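Local atomic coordinates of high affinity transport system protein p37 (Mycoplasma hyorhinis, PDB entry 3EKI), a protein that binds thiamine diphosphate and probably serves as the extracytoplasmic lipoprotein of a high-affinity transport system. Residues Glu146-Lys160 and Ser204-Arg216. Numbering follows the deposited sequence.
Sequences ETTTNSFVFDKEKDK and SVYDPTVQANFYR. With TPP (thiamine diphosphate), chain B.
Lys-158 lies over one face of the Phe-214 ring, its CA 3.8 Å from the centroid and 20° off the ring normal, a CH-pi contact, while the Asp-155 carboxylate and Asn-213 OD1 stand at the ring's edge. Phe-152 and Tyr-206 form an offset pair with little overlap, planes 29° apart: Phe-152 CD1 sits over one Tyr-206 face, toward the rim, and Asn-150 O at its edge. Phe-154 CZ covers a Phe-152 face, Val-205 O its edge; Phe-152 CB in turn lies over the centre of Phe-154. This is an antiparallel beta pairing in a protein of the periplasmic-binding-protein (PBP) clan: strand 141-152 bonds to two short strands joined by a type I turn, Asp-207 to Val-210. Ala-212 N meets Thr-149 O at 2.8 Å. Gln-211 folds at chi2 (-65°), bringing its amide to two strand side chains: OE1 accepts from Thr-148 OG1 on an in-plane lone pair at 2.8 Å, and NE2 donates to Asn-150 OD1 at 2.8 Å, fixing the amide's rotation. One face of Tyr-215 lies against C6 of thiamine diphosphate, and its OH bonds the terminal phosphate oxygen O1B at 2.6 Å. Arg-216 grips Asp-155 side-on, NE to OD2 and NH2 to OD1, each 2.9 Å. Its NH1 reaches both Thr-338 O and, at 2.8 Å, Lys-160 O.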
loop_
_atom_site.group_PDB
_atom_site.type_symbol
_atom_site.label_atom_id
_atom_site.label_comp_id
_atom_site.label_asym_id
_atom_site.label_seq_id
_atom_site.Cartn_x
_atom_site.Cartn_y
_atom_site.Cartn_z
ATOM N N GLU A 146 0.905 8.088 -11.133
ATOM C CA GLU A 146 0.199 7.009 -10.459
ATOM C C GLU A 146 1.061 5.754 -10.556
ATOM O O GLU A 146 1.382 5.375 -11.681
ATOM C CB GLU A 146 -1.162 6.746 -11.109
ATOM C CG GLU A 146 -1.958 5.675 -10.374
ATOM C CD GLU A 146 -3.374 5.483 -10.867
ATOM O OE1 GLU A 146 -3.798 6.127 -11.849
ATOM O OE2 GLU A 146 -4.078 4.645 -10.256
ATOM N N THR A 147 1.419 5.133 -9.439
ATOM C CA THR A 147 2.114 3.840 -9.531
ATOM C C THR A 147 1.099 2.714 -9.747
ATOM O O THR A 147 -0.084 2.877 -9.457
ATOM C CB THR A 147 2.980 3.570 -8.291
ATOM O OG1 THR A 147 2.102 3.322 -7.183
ATOM C CG2 THR A 147 3.859 4.744 -7.898
ATOM N N THR A 148 1.567 1.594 -10.262
ATOM C CA THR A 148 0.787 0.362 -10.401
ATOM C C THR A 148 1.628 -0.775 -9.839
ATOM O O THR A 148 2.849 -0.686 -9.701
ATOM C CB THR A 148 0.357 0.051 -11.840
ATOM O OG1 THR A 148 1.542 -0.199 -12.636
ATOM C CG2 THR A 148 -0.391 1.198 -12.493
ATOM N N THR A 149 0.983 -1.878 -9.465
ATOM C CA THR A 149 1.707 -3.017 -8.889
ATOM C C THR A 149 1.327 -4.294 -9.623
ATOM O O THR A 149 0.212 -4.367 -10.150
ATOM C CB THR A 149 1.391 -3.057 -7.378
ATOM O OG1 THR A 149 2.256 -3.966 -6.695
ATOM C CG2 THR A 149 -0.031 -3.523 -7.090
ATOM N N ASN A 150 2.207 -5.279 -9.660
ATOM C CA ASN A 150 1.896 -6.610 -10.170
ATOM C C ASN A 150 0.638 -7.117 -9.458
ATOM O O ASN A 150 0.617 -7.076 -8.235
ATOM C CB ASN A 150 3.053 -7.580 -9.964
ATOM C CG ASN A 150 4.278 -7.304 -10.820
ATOM O OD1 ASN A 150 4.172 -6.649 -11.861
ATOM N ND2 ASN A 150 5.413 -7.829 -10.390
ATOM N N SER A 151 -0.361 -7.547 -10.222
ATOM C CA SER A 151 -1.587 -8.101 -9.654
ATOM C C SER A 151 -1.292 -9.367 -8.878
ATOM O O SER A 151 -0.386 -10.123 -9.202
ATOM C CB SER A 151 -2.621 -8.368 -10.761
ATOM O OG SER A 151 -2.246 -9.523 -11.508
ATOM N N PHE A 152 -2.035 -9.613 -7.803
ATOM C CA PHE A 152 -2.033 -10.920 -7.174
ATOM C C PHE A 152 -2.825 -11.903 -8.036
ATOM O O PHE A 152 -3.817 -11.542 -8.687
ATOM C CB PHE A 152 -2.678 -10.797 -5.805
ATOM C CG PHE A 152 -1.929 -10.092 -4.703
ATOM C CD1 PHE A 152 -0.666 -10.467 -4.268
ATOM C CD2 PHE A 152 -2.529 -9.004 -4.081
ATOM C CE1 PHE A 152 -0.046 -9.796 -3.227
ATOM C CE2 PHE A 152 -1.926 -8.342 -3.032
ATOM C CZ PHE A 152 -0.674 -8.738 -2.607
ATOM N N VAL A 153 -2.399 -13.166 -8.032
ATOM C CA VAL A 153 -3.138 -14.158 -8.796
ATOM C C VAL A 153 -4.591 -14.281 -8.347
ATOM O O VAL A 153 -5.380 -14.690 -9.191
ATOM C CB VAL A 153 -2.464 -15.526 -8.718
ATOM C CG1 VAL A 153 -1.134 -15.400 -9.470
ATOM C CG2 VAL A 153 -2.253 -15.978 -7.302
ATOM N N PHE A 154 -4.885 -13.905 -7.117
ATOM C CA PHE A 154 -6.238 -13.978 -6.545
ATOM C C PHE A 154 -7.019 -12.669 -6.617
ATOM O O PHE A 154 -8.157 -12.565 -6.119
ATOM C CB PHE A 154 -6.110 -14.492 -5.108
ATOM C CG PHE A 154 -5.152 -13.723 -4.217
ATOM C CD1 PHE A 154 -3.896 -14.215 -3.922
ATOM C CD2 PHE A 154 -5.492 -12.481 -3.686
ATOM C CE1 PHE A 154 -2.963 -13.540 -3.154
ATOM C CE2 PHE A 154 -4.575 -11.801 -2.904
ATOM C CZ PHE A 154 -3.335 -12.313 -2.624
ATOM N N ASP A 155 -6.519 -11.591 -7.224
ATOM C CA ASP A 155 -7.240 -10.307 -7.257
ATOM C C ASP A 155 -6.799 -9.484 -8.469
ATOM O O ASP A 155 -6.149 -8.442 -8.346
ATOM C CB ASP A 155 -6.987 -9.551 -5.964
ATOM C CG ASP A 155 -7.723 -8.253 -5.747
ATOM O OD1 ASP A 155 -8.737 -7.983 -6.431
ATOM O OD2 ASP A 155 -7.292 -7.483 -4.854
ATOM N N LYS A 156 -7.179 -9.936 -9.662
ATOM C CA LYS A 156 -6.760 -9.275 -10.903
ATOM C C LYS A 156 -7.778 -8.278 -11.474
ATOM O O LYS A 156 -7.510 -7.606 -12.470
ATOM C CB LYS A 156 -6.404 -10.319 -11.966
ATOM C CG LYS A 156 -5.465 -11.408 -11.476
ATOM C CD LYS A 156 -5.018 -12.308 -12.618
ATOM C CE LYS A 156 -4.374 -13.581 -12.098
ATOM N NZ LYS A 156 -3.375 -14.132 -13.058
ATOM N N GLU A 157 -8.939 -8.191 -10.835
ATOM C CA GLU A 157 -10.012 -7.312 -11.249
ATOM C C GLU A 157 -10.366 -6.278 -10.182
ATOM O O GLU A 157 -10.790 -6.557 -9.048
ATOM C CB GLU A 157 -11.254 -8.147 -11.590
ATOM C CG GLU A 157 -11.439 -8.441 -13.059
ATOM C CD GLU A 157 -12.464 -9.521 -13.353
ATOM O OE1 GLU A 157 -13.151 -10.025 -12.443
ATOM O OE2 GLU A 157 -12.589 -9.899 -14.539
ATOM N N LYS A 158 -10.170 -5.020 -10.599
ATOM C CA LYS A 158 -10.383 -3.952 -9.644
ATOM C C LYS A 158 -11.807 -3.854 -9.129
ATOM O O LYS A 158 -12.042 -3.707 -7.923
ATOM C CB LYS A 158 -10.035 -2.591 -10.278
ATOM C CG LYS A 158 -10.190 -1.476 -9.270
ATOM C CD LYS A 158 -9.838 -0.090 -9.759
ATOM C CE LYS A 158 -10.372 0.968 -8.815
ATOM N NZ LYS A 158 -11.854 0.914 -8.621
ATOM N N ASP A 159 -12.765 -3.885 -10.069
ATOM C CA ASP A 159 -14.098 -3.418 -9.677
ATOM C C ASP A 159 -14.933 -4.529 -9.049
ATOM O O ASP A 159 -15.927 -5.031 -9.581
ATOM C CB ASP A 159 -14.761 -2.753 -10.884
ATOM C CG ASP A 159 -14.347 -1.306 -11.085
ATOM O OD1 ASP A 159 -13.562 -0.715 -10.313
ATOM O OD2 ASP A 159 -14.813 -0.680 -12.063
ATOM N N LYS A 160 -14.505 -4.931 -7.857
ATOM C CA LYS A 160 -15.192 -5.847 -6.955
ATOM C C LYS A 160 -15.376 -5.121 -5.621
ATOM O O LYS A 160 -14.376 -4.694 -5.031
ATOM C CB LYS A 160 -14.456 -7.150 -6.700
ATOM C CG LYS A 160 -13.895 -7.902 -7.882
ATOM C CD LYS A 160 -14.964 -8.540 -8.740
ATOM C CE LYS A 160 -14.345 -9.465 -9.787
ATOM N NZ LYS A 160 -15.274 -9.664 -10.941
ATOM N N SER A 204 5.505 -16.292 -6.834
ATOM C CA SER A 204 4.483 -17.203 -7.310
ATOM C C SER A 204 3.072 -16.737 -7.001
ATOM O O SER A 204 2.131 -17.315 -7.555
ATOM C CB SER A 204 4.636 -18.598 -6.681
ATOM O OG SER A 204 5.980 -18.963 -6.498
ATOM N N VAL A 205 2.913 -15.747 -6.123
ATOM C CA VAL A 205 1.546 -15.308 -5.799
ATOM C C VAL A 205 1.084 -14.126 -6.645
ATOM O O VAL A 205 0.013 -13.554 -6.460
ATOM C CB VAL A 205 1.398 -14.976 -4.306
ATOM C CG1 VAL A 205 1.501 -16.255 -3.474
ATOM C CG2 VAL A 205 2.417 -13.958 -3.853
ATOM N N TYR A 206 1.879 -13.744 -7.652
ATOM C CA TYR A 206 1.575 -12.645 -8.535
ATOM C C TYR A 206 1.441 -13.025 -10.005
ATOM O O TYR A 206 2.025 -14.014 -10.459
ATOM C CB TYR A 206 2.715 -11.622 -8.475
ATOM C CG TYR A 206 2.969 -10.981 -7.148
ATOM C CD1 TYR A 206 3.750 -11.551 -6.164
ATOM C CD2 TYR A 206 2.404 -9.722 -6.897
ATOM C CE1 TYR A 206 3.966 -10.912 -4.955
ATOM C CE2 TYR A 206 2.605 -9.077 -5.698
ATOM C CZ TYR A 206 3.384 -9.676 -4.727
ATOM O OH TYR A 206 3.596 -9.039 -3.536
ATOM N N ASP A 207 0.714 -12.195 -10.724
ATOM C CA ASP A 207 0.616 -12.245 -12.166
ATOM C C ASP A 207 1.196 -10.943 -12.742
ATOM O O ASP A 207 0.448 -9.977 -12.928
ATOM C CB ASP A 207 -0.788 -12.454 -12.691
ATOM C CG ASP A 207 -0.818 -12.567 -14.209
ATOM O OD1 ASP A 207 0.245 -12.493 -14.850
ATOM O OD2 ASP A 207 -1.924 -12.732 -14.772
ATOM N N PRO A 208 2.488 -10.940 -13.034
ATOM C CA PRO A 208 3.119 -9.698 -13.513
ATOM C C PRO A 208 2.575 -9.200 -14.842
ATOM O O PRO A 208 2.826 -8.042 -15.216
ATOM C CB PRO A 208 4.594 -10.099 -13.680
ATOM C CG PRO A 208 4.575 -11.584 -13.872
ATOM C CD PRO A 208 3.467 -12.043 -12.971
ATOM N N THR A 209 1.836 -10.032 -15.578
ATOM C CA THR A 209 1.421 -9.567 -16.902
ATOM C C THR A 209 0.208 -8.664 -16.794
ATOM O O THR A 209 -0.221 -8.052 -17.763
ATOM C CB THR A 209 1.121 -10.727 -17.858
ATOM O OG1 THR A 209 -0.015 -11.481 -17.407
ATOM C CG2 THR A 209 2.285 -11.714 -17.896
ATOM N N VAL A 210 -0.347 -8.600 -15.583
ATOM C CA VAL A 210 -1.471 -7.718 -15.338
ATOM C C VAL A 210 -1.113 -6.721 -14.237
ATOM O O VAL A 210 -0.864 -7.113 -13.106
ATOM C CB VAL A 210 -2.751 -8.469 -14.930
ATOM C CG1 VAL A 210 -3.852 -7.473 -14.572
ATOM C CG2 VAL A 210 -3.208 -9.372 -16.058
ATOM N N GLN A 211 -1.105 -5.438 -14.590
ATOM C CA GLN A 211 -0.875 -4.402 -13.597
ATOM C C GLN A 211 -2.185 -4.008 -12.920
ATOM O O GLN A 211 -3.187 -3.752 -13.579
ATOM C CB GLN A 211 -0.243 -3.161 -14.222
ATOM C CG GLN A 211 1.194 -3.423 -14.683
ATOM C CD GLN A 211 2.116 -3.712 -13.531
ATOM O OE1 GLN A 211 2.321 -2.869 -12.650
ATOM N NE2 GLN A 211 2.694 -4.911 -13.489
ATOM N N ALA A 212 -2.118 -3.961 -11.605
ATOM C CA ALA A 212 -3.213 -3.479 -10.795
ATOM C C ALA A 212 -2.951 -2.024 -10.396
ATOM O O ALA A 212 -1.942 -1.714 -9.774
ATOM C CB ALA A 212 -3.373 -4.358 -9.577
ATOM N N ASN A 213 -3.891 -1.167 -10.765
ATOM C CA ASN A 213 -3.917 0.224 -10.364
ATOM C C ASN A 213 -4.726 0.434 -9.086
ATOM O O ASN A 213 -5.445 1.410 -8.907
ATOM C CB ASN A 213 -4.453 1.065 -11.514
ATOM C CG ASN A 213 -5.887 0.725 -11.854
ATOM O OD1 ASN A 213 -6.366 -0.370 -11.531
ATOM N ND2 ASN A 213 -6.510 1.679 -12.510
ATOM N N PHE A 214 -4.544 -0.545 -8.190
ATOM C CA PHE A 214 -5.262 -0.517 -6.925
ATOM C C PHE A 214 -4.624 -1.468 -5.920
ATOM O O PHE A 214 -3.822 -2.338 -6.289
ATOM C CB PHE A 214 -6.714 -0.926 -7.171
ATOM C CG PHE A 214 -6.843 -2.384 -7.607
ATOM C CD1 PHE A 214 -7.070 -3.447 -6.742
ATOM C CD2 PHE A 214 -6.720 -2.698 -8.951
ATOM C CE1 PHE A 214 -7.117 -4.753 -7.186
ATOM C CE2 PHE A 214 -6.783 -3.987 -9.417
ATOM C CZ PHE A 214 -6.994 -5.012 -8.535
ATOM N N TYR A 215 -5.041 -1.400 -4.666
ATOM C CA TYR A 215 -4.773 -2.417 -3.662
ATOM C C TYR A 215 -5.985 -2.397 -2.723
ATOM O O TYR A 215 -6.871 -1.535 -2.796
ATOM C CB TYR A 215 -3.456 -2.260 -2.913
ATOM C CG TYR A 215 -3.429 -1.144 -1.892
ATOM C CD1 TYR A 215 -3.704 0.175 -2.252
ATOM C CD2 TYR A 215 -3.127 -1.386 -0.566
ATOM C CE1 TYR A 215 -3.677 1.199 -1.330
ATOM C CE2 TYR A 215 -3.106 -0.386 0.373
ATOM C CZ TYR A 215 -3.378 0.909 -0.008
ATOM O OH TYR A 215 -3.364 1.901 0.935
ATOM N N ARG A 216 -6.016 -3.378 -1.842
ATOM C CA ARG A 216 -7.068 -3.517 -0.848
ATOM C C ARG A 216 -6.490 -3.794 0.533
ATOM O O ARG A 216 -5.318 -4.144 0.692
ATOM C CB ARG A 216 -7.994 -4.694 -1.178
ATOM C CG ARG A 216 -8.583 -4.693 -2.569
ATOM C CD ARG A 216 -9.400 -5.979 -2.746
ATOM N NE ARG A 216 -9.716 -6.131 -4.148
ATOM C CZ ARG A 216 -10.774 -5.695 -4.802
ATOM N NH1 ARG A 216 -11.723 -5.019 -4.156
ATOM N NH2 ARG A 216 -10.853 -5.954 -6.105
HETATM N "N1'" TPP B . 5.160 -4.937 -2.176
HETATM C "C2'" TPP B . 6.437 -4.841 -1.731
HETATM C CM2 TPP B . 7.543 -5.563 -2.508
HETATM N "N3'" TPP B . 6.731 -4.116 -0.637
HETATM C "C4'" TPP B . 5.748 -3.397 -0.031
HETATM N "N4'" TPP B . 6.078 -2.616 1.000
HETATM C "C5'" TPP B . 4.412 -3.528 -0.438
HETATM C "C6'" TPP B . 4.158 -4.336 -1.540
HETATM C "C7'" TPP B . 3.214 -2.838 0.231
HETATM N N3 TPP B . 2.874 -1.497 -0.277
HETATM C C2 TPP B . 3.749 -0.625 -0.778
HETATM S S1 TPP B . 2.904 0.819 -1.285
HETATM C C5 TPP B . 1.363 0.184 -0.759
HETATM C C4 TPP B . 1.597 -1.030 -0.142
HETATM C CM4 TPP B . 0.443 -1.979 0.247
HETATM C C6 TPP B . 0.044 0.963 -0.811
HETATM C C7 TPP B . -0.004 2.011 0.304
HETATM O O7 TPP B . 0.002 1.338 1.581
HETATM P PA TPP B . 0.470 1.992 2.952
HETATM O O1A TPP B . 0.643 0.910 3.951
HETATM O O2A TPP B . 1.683 2.852 2.736
HETATM O O3A TPP B . -0.632 3.036 3.381
HETATM P PB TPP B . -1.954 2.733 4.242
HETATM O O1B TPP B . -2.841 1.781 3.500
HETATM O O2B TPP B . -2.619 4.157 4.406
HETATM O O3B TPP B . -1.547 2.241 5.695
HETATM O O HOH W 1 -5.737 4.685 -13.297
#